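Local coordinates for protein protease VP4 (Blotched snakehead virus, PDB 2GEF) that cleaves peptide bonds as a birnavirus serine protease with a serine/lysine catalytic dyad, and probably processes the viral polyprotein of which it is itself a segment, at residues Gly53-Leu58 with Asp103-Pro108; Val25-Gly30 with Ile49-Asp54; Ala31-Val36 with Ser138-Leu143. All blocks are in the same frame, centred on the assembly; numbering follows the deposited sequence.

Contact 1 (Gly53-Leu58 with Asp103-Pro108); sequences GDHRDL and DLTILP
Gly53 and Leu104 bring the two backbones closest, with CA atoms 4.9 Å apart, and the chain from Gly53 to Leu58 then runs over strand 104-108, its last three residues forming a 3-10 turn. One backbone bond marks the near end: Gly53 N donates to Asp103 O over 2.8 Å, with a nearly straight N-H...O angle of 170°, although the N-H comes from above the carbonyl plane. Beyond it the grip passes to a side chain. Thr105 OG1 lies anti to its own carbonyl carbon (chi1 -59°), and from there it donates to Gly53 O at 2.9 Å, in the carbonyl plane and on a lone pair. The same hydroxyl accepts from His55 N at 3.0 Å, again along a nearly linear N-H. The imidazole of His55 presents CD2 at its edge to Thr105 OG1, 4.1 Å away and near the ring plane, while NE2 is hydrogen-bonded to Arg52 O. On the methyl side, Thr105 CG2 touches the carbonyl group of His55, 3.8 Å from His55 C. Farther along, Leu58 and Leu107 cross at about a right angle, CD1 of Leu58 reaching CD1 of Leu107 at 3.8 Å, and Phe27 of strand 22-27 packs against both leucines. At the opposite end the Asp103 carboxylate turns to His74 and Lys75 N, both bonded to OD1. The threonine hydroxyl is thus donor and acceptor at once, bridging two backbone groups of one turning chain. The donated bond sets the direction of the O-H, and the bond from His55 N uses the oxygen as acceptor; together they would tie the departing loop to the buried strand, while the leucine pair closes the far end by apolar contact.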
loop_
_atom_site.group_PDB
_atom_site.type_symbol
_atom_site.label_atom_id
_atom_site.label_comp_id
_atom_site.label_asym_id
_atom_site.label_seq_id
_atom_site.Cartn_x
_atom_site.Cartn_y
_atom_site.Cartn_z
ATOM N N GLY A 53 0.260 -10.173 10.618
ATOM C CA GLY A 53 -0.267 -11.532 11.006
ATOM C C GLY A 53 -0.949 -12.045 9.737
ATOM O O GLY A 53 -0.895 -11.418 8.682
ATOM N N ASP A 54 -1.621 -13.176 9.863
ATOM C CA ASP A 54 -2.290 -13.747 8.740
ATOM C C ASP A 54 -3.813 -13.576 8.757
ATOM O O ASP A 54 -4.502 -14.008 9.639
ATOM C CB ASP A 54 -1.690 -15.149 8.373
ATOM C CG ASP A 54 -2.530 -16.318 8.811
ATOM O OD1 ASP A 54 -3.371 -16.075 9.679
ATOM O OD2 ASP A 54 -2.279 -17.476 8.420
ATOM N N HIS A 55 -4.289 -12.821 7.772
ATOM C CA HIS A 55 -5.705 -12.428 7.608
ATOM C C HIS A 55 -6.139 -12.910 6.308
ATOM O O HIS A 55 -6.961 -12.276 5.636
ATOM C CB HIS A 55 -5.907 -10.906 7.705
ATOM C CG HIS A 55 -5.281 -10.289 8.939
ATOM N ND1 HIS A 55 -5.969 -10.132 10.131
ATOM C CD2 HIS A 55 -4.025 -9.857 9.177
ATOM C CE1 HIS A 55 -5.168 -9.588 11.043
ATOM N NE2 HIS A 55 -3.968 -9.453 10.504
ATOM N N ARG A 56 -5.556 -14.058 5.958
ATOM C CA ARG A 56 -5.950 -14.926 4.825
ATOM C C ARG A 56 -7.497 -15.088 4.736
ATOM O O ARG A 56 -8.108 -15.089 3.615
ATOM C CB ARG A 56 -5.229 -16.256 4.935
ATOM C CG ARG A 56 -3.807 -16.030 4.602
ATOM C CD ARG A 56 -2.813 -17.200 4.918
ATOM N NE ARG A 56 -2.604 -17.885 3.652
ATOM C CZ ARG A 56 -2.171 -19.162 3.588
ATOM N NH1 ARG A 56 -1.825 -19.769 4.751
ATOM N NH2 ARG A 56 -2.108 -19.802 2.387
ATOM N N ASP A 57 -8.125 -15.191 5.908
ATOM C CA ASP A 57 -9.591 -15.393 5.948
ATOM C C ASP A 57 -10.363 -14.286 5.325
ATOM O O ASP A 57 -11.558 -14.387 5.217
ATOM C CB ASP A 57 -10.145 -15.490 7.364
ATOM C CG ASP A 57 -9.707 -14.357 8.272
ATOM O OD1 ASP A 57 -8.508 -14.172 8.402
ATOM O OD2 ASP A 57 -10.567 -13.682 8.863
ATOM N N LEU A 58 -9.665 -13.193 5.054
ATOM C CA LEU A 58 -10.237 -11.940 4.580
ATOM C C LEU A 58 -9.917 -11.733 3.071
ATOM O O LEU A 58 -10.563 -10.880 2.406
ATOM C CB LEU A 58 -9.721 -10.768 5.371
ATOM C CG LEU A 58 -10.347 -10.407 6.728
ATOM C CD1 LEU A 58 -9.573 -9.234 7.283
ATOM C CD2 LEU A 58 -11.867 -10.186 6.814
ATOM N N ASP A 103 4.883 -12.071 9.668
ATOM C CA ASP A 103 4.107 -12.193 8.418
ATOM C C ASP A 103 3.155 -11.038 8.235
ATOM O O ASP A 103 2.708 -10.437 9.191
ATOM C CB ASP A 103 3.306 -13.534 8.393
ATOM C CG ASP A 103 4.236 -14.774 8.438
ATOM O OD1 ASP A 103 5.417 -14.687 8.199
ATOM O OD2 ASP A 103 3.784 -15.888 8.744
ATOM N N LEU A 104 2.737 -10.764 7.037
ATOM C CA LEU A 104 1.749 -9.692 6.900
ATOM C C LEU A 104 0.860 -10.226 5.819
ATOM O O LEU A 104 1.255 -11.180 5.135
ATOM C CB LEU A 104 2.369 -8.351 6.436
ATOM C CG LEU A 104 3.276 -7.475 7.387
ATOM C CD1 LEU A 104 4.761 -7.565 6.966
ATOM C CD2 LEU A 104 2.826 -5.944 7.331
ATOM N N THR A 105 -0.344 -9.657 5.727
ATOM C CA THR A 105 -1.250 -9.931 4.676
ATOM C C THR A 105 -1.648 -8.616 4.102
ATOM O O THR A 105 -1.824 -7.651 4.880
ATOM C CB THR A 105 -2.511 -10.557 5.354
ATOM O OG1 THR A 105 -2.092 -11.726 6.033
ATOM C CG2 THR A 105 -3.425 -11.069 4.323
ATOM N N ILE A 106 -1.796 -8.488 2.786
ATOM C CA ILE A 106 -2.299 -7.226 2.200
ATOM C C ILE A 106 -3.680 -7.510 1.551
ATOM O O ILE A 106 -3.990 -8.639 1.146
ATOM C CB ILE A 106 -1.273 -6.652 1.166
ATOM C CG1 ILE A 106 -1.058 -7.686 0.079
ATOM C CG2 ILE A 106 0.046 -6.399 1.853
ATOM C CD1 ILE A 106 -0.379 -7.309 -1.236
ATOM N N LEU A 107 -4.540 -6.527 1.579
ATOM C CA LEU A 107 -5.955 -6.670 1.213
ATOM C C LEU A 107 -6.425 -5.459 0.430
ATOM O O LEU A 107 -6.126 -4.286 0.838
ATOM C CB LEU A 107 -6.891 -6.811 2.459
ATOM C CG LEU A 107 -6.503 -7.986 3.426
ATOM C CD1 LEU A 107 -7.082 -7.753 4.838
ATOM C CD2 LEU A 107 -6.936 -9.255 2.870
ATOM N N PRO A 108 -7.183 -5.683 -0.653
ATOM C CA PRO A 108 -7.676 -4.447 -1.335
ATOM C C PRO A 108 -8.669 -3.777 -0.435
ATOM O O PRO A 108 -9.344 -4.437 0.264
ATOM C CB PRO A 108 -8.286 -4.957 -2.680
ATOM C CG PRO A 108 -8.149 -6.524 -2.601
ATOM C CD PRO A 108 -7.646 -6.937 -1.262
#

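Contact 2 (Val25-Gly30 with Ile49-Asp54); sequences VHFTDG and IAVRGD
Phe27, at the end of strand 22-27, has its ring held between valines of both segments: Val25 CG2 covers one face and Val51 CG2 the other, each offset toward the rim. The Val51 methyl stands 4.1 Å from the Phe27 ring centroid and 20° off the normal, which is CH-pi geometry. Its sister branch Val51 CG1 reaches Phe27 CD2 at 3.8 Å, on the same side of the ring but beyond the rim. Next, Thr28 OG1 donates to Asp29 OD1 at 2.8 Å, from above the carboxylate plane. The other oxygen, Asp29 OD2, receives a hydrogen bond from a water, which also donates to Arg52 O, 2.8 Å from the water oxygen. Asp29 further lays its carboxylate over one face of the Arg52 guanidinium, the two planes only 5° apart. OD2 sits 4.0 Å above the centre of that Arg52 group, where no N-H points at it, so the opposite charges would attract at most, without a salt bridge; Arg52 NH2 is instead bonded to Ala144 O and Leu147 O of the chain. Gly30 follows, at backbone angles where a CB would collide with Ile49 CD1 and with the preceding carbonyl; its CA comes to 2.9 Å from Ala50 O in a CA-H...O contact, while Ile49 CD1 packs against the same CA. The contact joins two sheets through the linker 28-30: strand 22-27 belongs to a three-stranded antiparallel sheet, and the linker leads into strand 31-38, which pairs antiparallel with strand 43-52 in the mixed sheet.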
loop_
_atom_site.group_PDB
_atom_site.type_symbol
_atom_site.label_atom_id
_atom_site.label_comp_id
_atom_site.label_asym_id
_atom_site.label_seq_id
_atom_site.Cartn_x
_atom_site.Cartn_y
_atom_site.Cartn_z
ATOM N N VAL A 25 -14.306 -4.194 8.375
ATOM C CA VAL A 25 -13.600 -4.809 9.482
ATOM C C VAL A 25 -12.827 -3.742 10.214
ATOM O O VAL A 25 -12.362 -2.696 9.655
ATOM C CB VAL A 25 -12.734 -6.134 9.152
ATOM C CG1 VAL A 25 -12.486 -6.386 7.712
ATOM C CG2 VAL A 25 -11.433 -6.355 10.121
ATOM N N HIS A 26 -12.702 -4.042 11.492
ATOM C CA HIS A 26 -12.133 -3.108 12.404
ATOM C C HIS A 26 -10.689 -3.577 12.582
ATOM O O HIS A 26 -10.425 -4.750 12.954
ATOM C CB HIS A 26 -12.881 -3.088 13.721
ATOM C CG HIS A 26 -12.204 -2.238 14.706
ATOM N ND1 HIS A 26 -11.971 -0.896 14.473
ATOM C CD2 HIS A 26 -11.604 -2.537 15.885
ATOM C CE1 HIS A 26 -11.292 -0.397 15.493
ATOM N NE2 HIS A 26 -11.057 -1.371 16.363
ATOM N N PHE A 27 -9.762 -2.656 12.273
ATOM C CA PHE A 27 -8.344 -2.872 12.399
ATOM C C PHE A 27 -7.844 -1.829 13.393
ATOM O O PHE A 27 -8.086 -0.591 13.279
ATOM C CB PHE A 27 -7.644 -2.619 11.037
ATOM C CG PHE A 27 -7.807 -3.750 10.075
ATOM C CD1 PHE A 27 -8.527 -3.579 8.893
ATOM C CD2 PHE A 27 -7.281 -5.014 10.332
ATOM C CE1 PHE A 27 -8.708 -4.669 7.991
ATOM C CE2 PHE A 27 -7.490 -6.076 9.420
ATOM C CZ PHE A 27 -8.158 -5.860 8.256
ATOM N N THR A 28 -7.084 -2.335 14.336
ATOM C CA THR A 28 -6.395 -1.503 15.261
ATOM C C THR A 28 -5.002 -1.093 14.725
ATOM O O THR A 28 -4.308 -0.273 15.327
ATOM C CB THR A 28 -6.230 -2.252 16.603
ATOM O OG1 THR A 28 -5.584 -3.501 16.366
ATOM C CG2 THR A 28 -7.569 -2.444 17.280
ATOM N N ASP A 29 -4.609 -1.615 13.572
ATOM C CA ASP A 29 -3.293 -1.395 12.972
ATOM C C ASP A 29 -3.234 -1.851 11.527
ATOM O O ASP A 29 -3.962 -2.701 11.180
ATOM C CB ASP A 29 -2.127 -2.093 13.830
ATOM C CG ASP A 29 -2.455 -3.541 14.297
ATOM O OD1 ASP A 29 -2.970 -3.697 15.402
ATOM O OD2 ASP A 29 -2.208 -4.570 13.637
ATOM N N GLY A 30 -2.253 -1.396 10.715
ATOM C CA GLY A 30 -2.210 -1.641 9.288
ATOM C C GLY A 30 -1.681 -0.388 8.607
ATOM O O GLY A 30 -1.644 0.633 9.206
ATOM N N ILE A 49 -4.339 -2.403 2.093
ATOM C CA ILE A 49 -3.907 -2.208 3.464
ATOM C C ILE A 49 -3.053 -3.354 3.774
ATOM O O ILE A 49 -3.455 -4.399 3.410
ATOM C CB ILE A 49 -5.009 -2.106 4.522
ATOM C CG1 ILE A 49 -4.351 -1.492 5.781
ATOM C CG2 ILE A 49 -5.818 -3.479 4.763
ATOM C CD1 ILE A 49 -5.250 -1.195 6.836
ATOM N N ALA A 50 -1.811 -3.112 4.215
ATOM C CA ALA A 50 -0.962 -4.199 4.743
ATOM C C ALA A 50 -1.268 -4.279 6.264
ATOM O O ALA A 50 -1.225 -3.201 6.987
ATOM C CB ALA A 50 0.439 -3.833 4.620
ATOM N N VAL A 51 -1.536 -5.500 6.736
ATOM C CA VAL A 51 -1.762 -5.738 8.258
ATOM C C VAL A 51 -0.865 -6.837 8.664
ATOM O O VAL A 51 -0.701 -7.830 7.948
ATOM C CB VAL A 51 -3.277 -6.044 8.587
ATOM C CG1 VAL A 51 -3.555 -5.843 10.188
ATOM C CG2 VAL A 51 -4.087 -4.980 7.908
ATOM N N ARG A 52 -0.223 -6.663 9.791
ATOM C CA ARG A 52 0.551 -7.814 10.385
ATOM C C ARG A 52 -0.292 -9.003 10.878
ATOM O O ARG A 52 -1.385 -8.870 11.411
ATOM C CB ARG A 52 1.634 -7.330 11.373
ATOM C CG ARG A 52 1.133 -6.434 12.592
ATOM C CD ARG A 52 2.135 -6.377 13.765
ATOM N NE ARG A 52 1.598 -5.637 14.941
ATOM C CZ ARG A 52 1.598 -4.319 15.063
ATOM N NH1 ARG A 52 1.142 -3.840 16.180
ATOM N NH2 ARG A 52 1.952 -3.468 14.063
ATOM N N GLY A 53 0.260 -10.173 10.618
ATOM C CA GLY A 53 -0.267 -11.532 11.006
ATOM C C GLY A 53 -0.949 -12.045 9.737
ATOM O O GLY A 53 -0.895 -11.418 8.682
ATOM N N ASP A 54 -1.621 -13.176 9.863
ATOM C CA ASP A 54 -2.290 -13.747 8.740
ATOM C C ASP A 54 -3.813 -13.576 8.757
ATOM O O ASP A 54 -4.502 -14.008 9.639
ATOM C CB ASP A 54 -1.690 -15.149 8.373
ATOM C CG ASP A 54 -2.530 -16.318 8.811
ATOM O OD1 ASP A 54 -3.371 -16.075 9.679
ATOM O OD2 ASP A 54 -2.279 -17.476 8.420
HETATM O O HOH W 1 -2.495 -7.233 13.433
#

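Contact 3 (Ala31-Val36 with Ser138-Leu143); sequences ALFPVV and SIALAL
The Phe33 ring has Ala31 O in plane at its edge and is met by Ala140 CB on an oblique line. That methyl lies 3.5 Å from Phe33 CD2 and 3.6 Å from Phe33 CB, so it fits into the angle where the ring leaves its own chain. Phe33 CG stands between the backbone N and the carbonyl carbon (chi1 61°), which places the ring's root beside Ala140. The Phe33 side chain is also about 6 Å from that of the nucleophile Ser136 and about 7 Å from that of Lys173. Two residues back, on the same side of the strand, Ala31 CB packs on the helix backbone, 3.5 Å from Ala140 O, and lies 4.2 Å from Leu143 CB. The strand and helix segments run almost exactly antiparallel, at 174°, with axes 7.3 Å apart at closest approach; the small alanines at Ala31 and Ala140, whose CA atoms are 5.0 Å apart, are consistent with that closeness. No hydrogen bond joins the two segments, and all five touching residues are buried. The contact therefore rests mainly on van der Waals fit between small side chains and backbone, and this close fit seats the helix that starts just after Ser136 against the sheet.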
loop_
_atom_site.group_PDB
_atom_site.type_symbol
_atom_site.label_atom_id
_atom_site.label_comp_id
_atom_site.label_asym_id
_atom_site.label_seq_id
_atom_site.Cartn_x
_atom_site.Cartn_y
_atom_site.Cartn_z
ATOM N N ALA A 31 -1.184 -0.464 7.364
ATOM C CA ALA A 31 -0.757 0.732 6.660
ATOM C C ALA A 31 -1.247 0.610 5.219
ATOM O O ALA A 31 -1.254 -0.515 4.640
ATOM C CB ALA A 31 0.724 0.929 6.723
ATOM N N LEU A 32 -1.691 1.735 4.679
ATOM C CA LEU A 32 -2.158 1.862 3.288
ATOM C C LEU A 32 -1.063 2.178 2.359
ATOM O O LEU A 32 -0.145 2.973 2.667
ATOM C CB LEU A 32 -3.259 2.975 3.144
ATOM C CG LEU A 32 -4.490 2.618 3.999
ATOM C CD1 LEU A 32 -5.243 3.960 4.374
ATOM C CD2 LEU A 32 -5.578 1.534 3.348
ATOM N N PHE A 33 -1.213 1.591 1.165
ATOM C CA PHE A 33 -0.332 1.838 0.085
ATOM C C PHE A 33 -1.142 1.712 -1.286
ATOM O O PHE A 33 -2.175 1.128 -1.276
ATOM C CB PHE A 33 0.800 0.854 0.080
ATOM C CG PHE A 33 0.376 -0.631 -0.072
ATOM C CD1 PHE A 33 0.573 -1.311 -1.296
ATOM C CD2 PHE A 33 -0.023 -1.400 1.086
ATOM C CE1 PHE A 33 0.229 -2.700 -1.423
ATOM C CE2 PHE A 33 -0.317 -2.784 0.965
ATOM C CZ PHE A 33 -0.149 -3.448 -0.244
ATOM N N PRO A 34 -0.671 2.365 -2.389
ATOM C CA PRO A 34 -1.287 2.262 -3.702
ATOM C C PRO A 34 -0.819 1.187 -4.548
ATOM O O PRO A 34 0.321 0.739 -4.397
ATOM C CB PRO A 34 -1.080 3.642 -4.283
ATOM C CG PRO A 34 0.270 3.930 -3.790
ATOM C CD PRO A 34 0.270 3.491 -2.345
ATOM N N VAL A 35 -1.813 0.619 -5.291
ATOM C CA VAL A 35 -1.588 -0.512 -6.162
ATOM C C VAL A 35 -2.082 -0.204 -7.585
ATOM O O VAL A 35 -3.291 0.063 -7.797
ATOM C CB VAL A 35 -2.234 -1.773 -5.702
ATOM C CG1 VAL A 35 -1.987 -2.966 -6.843
ATOM C CG2 VAL A 35 -1.614 -2.221 -4.392
ATOM N N VAL A 36 -1.136 -0.223 -8.554
ATOM C CA VAL A 36 -1.520 0.154 -9.920
ATOM C C VAL A 36 -1.370 -1.157 -10.820
ATOM O O VAL A 36 -0.514 -2.056 -10.540
ATOM C CB VAL A 36 -0.712 1.361 -10.438
ATOM C CG1 VAL A 36 -0.749 2.558 -9.500
ATOM C CG2 VAL A 36 0.735 0.980 -10.766
ATOM N N SER A 138 6.856 -1.366 0.344
ATOM C CA SER A 138 7.810 -1.630 1.396
ATOM C C SER A 138 7.669 -0.701 2.554
ATOM O O SER A 138 7.898 -1.144 3.658
ATOM C CB SER A 138 9.292 -1.677 0.869
ATOM O OG SER A 138 9.395 -2.723 -0.123
ATOM N N ILE A 139 7.413 0.585 2.313
ATOM C CA ILE A 139 7.174 1.483 3.361
ATOM C C ILE A 139 5.934 1.067 4.185
ATOM O O ILE A 139 6.049 0.997 5.382
ATOM C CB ILE A 139 6.953 2.782 2.870
ATOM C CG1 ILE A 139 8.284 3.377 2.192
ATOM C CG2 ILE A 139 6.597 3.706 4.038
ATOM C CD1 ILE A 139 7.967 4.871 1.680
ATOM N N ALA A 140 4.768 0.790 3.539
ATOM C CA ALA A 140 3.568 0.238 4.238
ATOM C C ALA A 140 3.851 -1.043 5.089
ATOM O O ALA A 140 3.452 -1.244 6.261
ATOM C CB ALA A 140 2.462 -0.053 3.109
ATOM N N LEU A 141 4.465 -2.010 4.451
ATOM C CA LEU A 141 4.992 -3.179 5.256
ATOM C C LEU A 141 5.631 -2.921 6.540
ATOM O O LEU A 141 5.315 -3.518 7.555
ATOM C CB LEU A 141 6.004 -3.992 4.408
ATOM C CG LEU A 141 5.286 -4.558 3.173
ATOM C CD1 LEU A 141 6.107 -5.529 2.230
ATOM C CD2 LEU A 141 3.880 -5.003 3.413
ATOM N N ALA A 142 6.671 -2.149 6.453
ATOM C CA ALA A 142 7.399 -1.559 7.607
ATOM C C ALA A 142 6.555 -0.900 8.673
ATOM O O ALA A 142 6.683 -1.169 9.845
ATOM C CB ALA A 142 8.397 -0.509 7.152
ATOM N N LEU A 143 5.853 0.134 8.281
ATOM C CA LEU A 143 4.996 0.823 9.286
ATOM C C LEU A 143 3.997 -0.237 9.864
ATOM O O LEU A 143 3.722 -0.230 11.086
ATOM C CB LEU A 143 4.278 1.990 8.585
ATOM C CG LEU A 143 5.391 2.888 8.032
ATOM C CD1 LEU A 143 4.733 4.127 7.493
ATOM C CD2 LEU A 143 6.062 3.420 9.176
#

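Contacts 1 and 2 lie about 7 Å apart between centres and share Gly53 and Asp54; the centre of contact 3 is about 13 Å and about 12 Å from theirs and lies about 3 Å from the centre of the chain. All three reach the mixed sheet, in which strand 43-52 runs between strands 31-38 and 104-109, antiparallel to both. Probable backbone bonds join them: Ala31 O to Ala50 N at 2.7 Å, and Thr105 O to Val51 N at 2.9 Å. Along the chain, the segments of contacts 2 and 3 alternate, and contact 1 falls wholly between the two segments of contact 3. The sheet thus connects an outer loop and a neighbouring sheet with the helix beside the catalytic dyad.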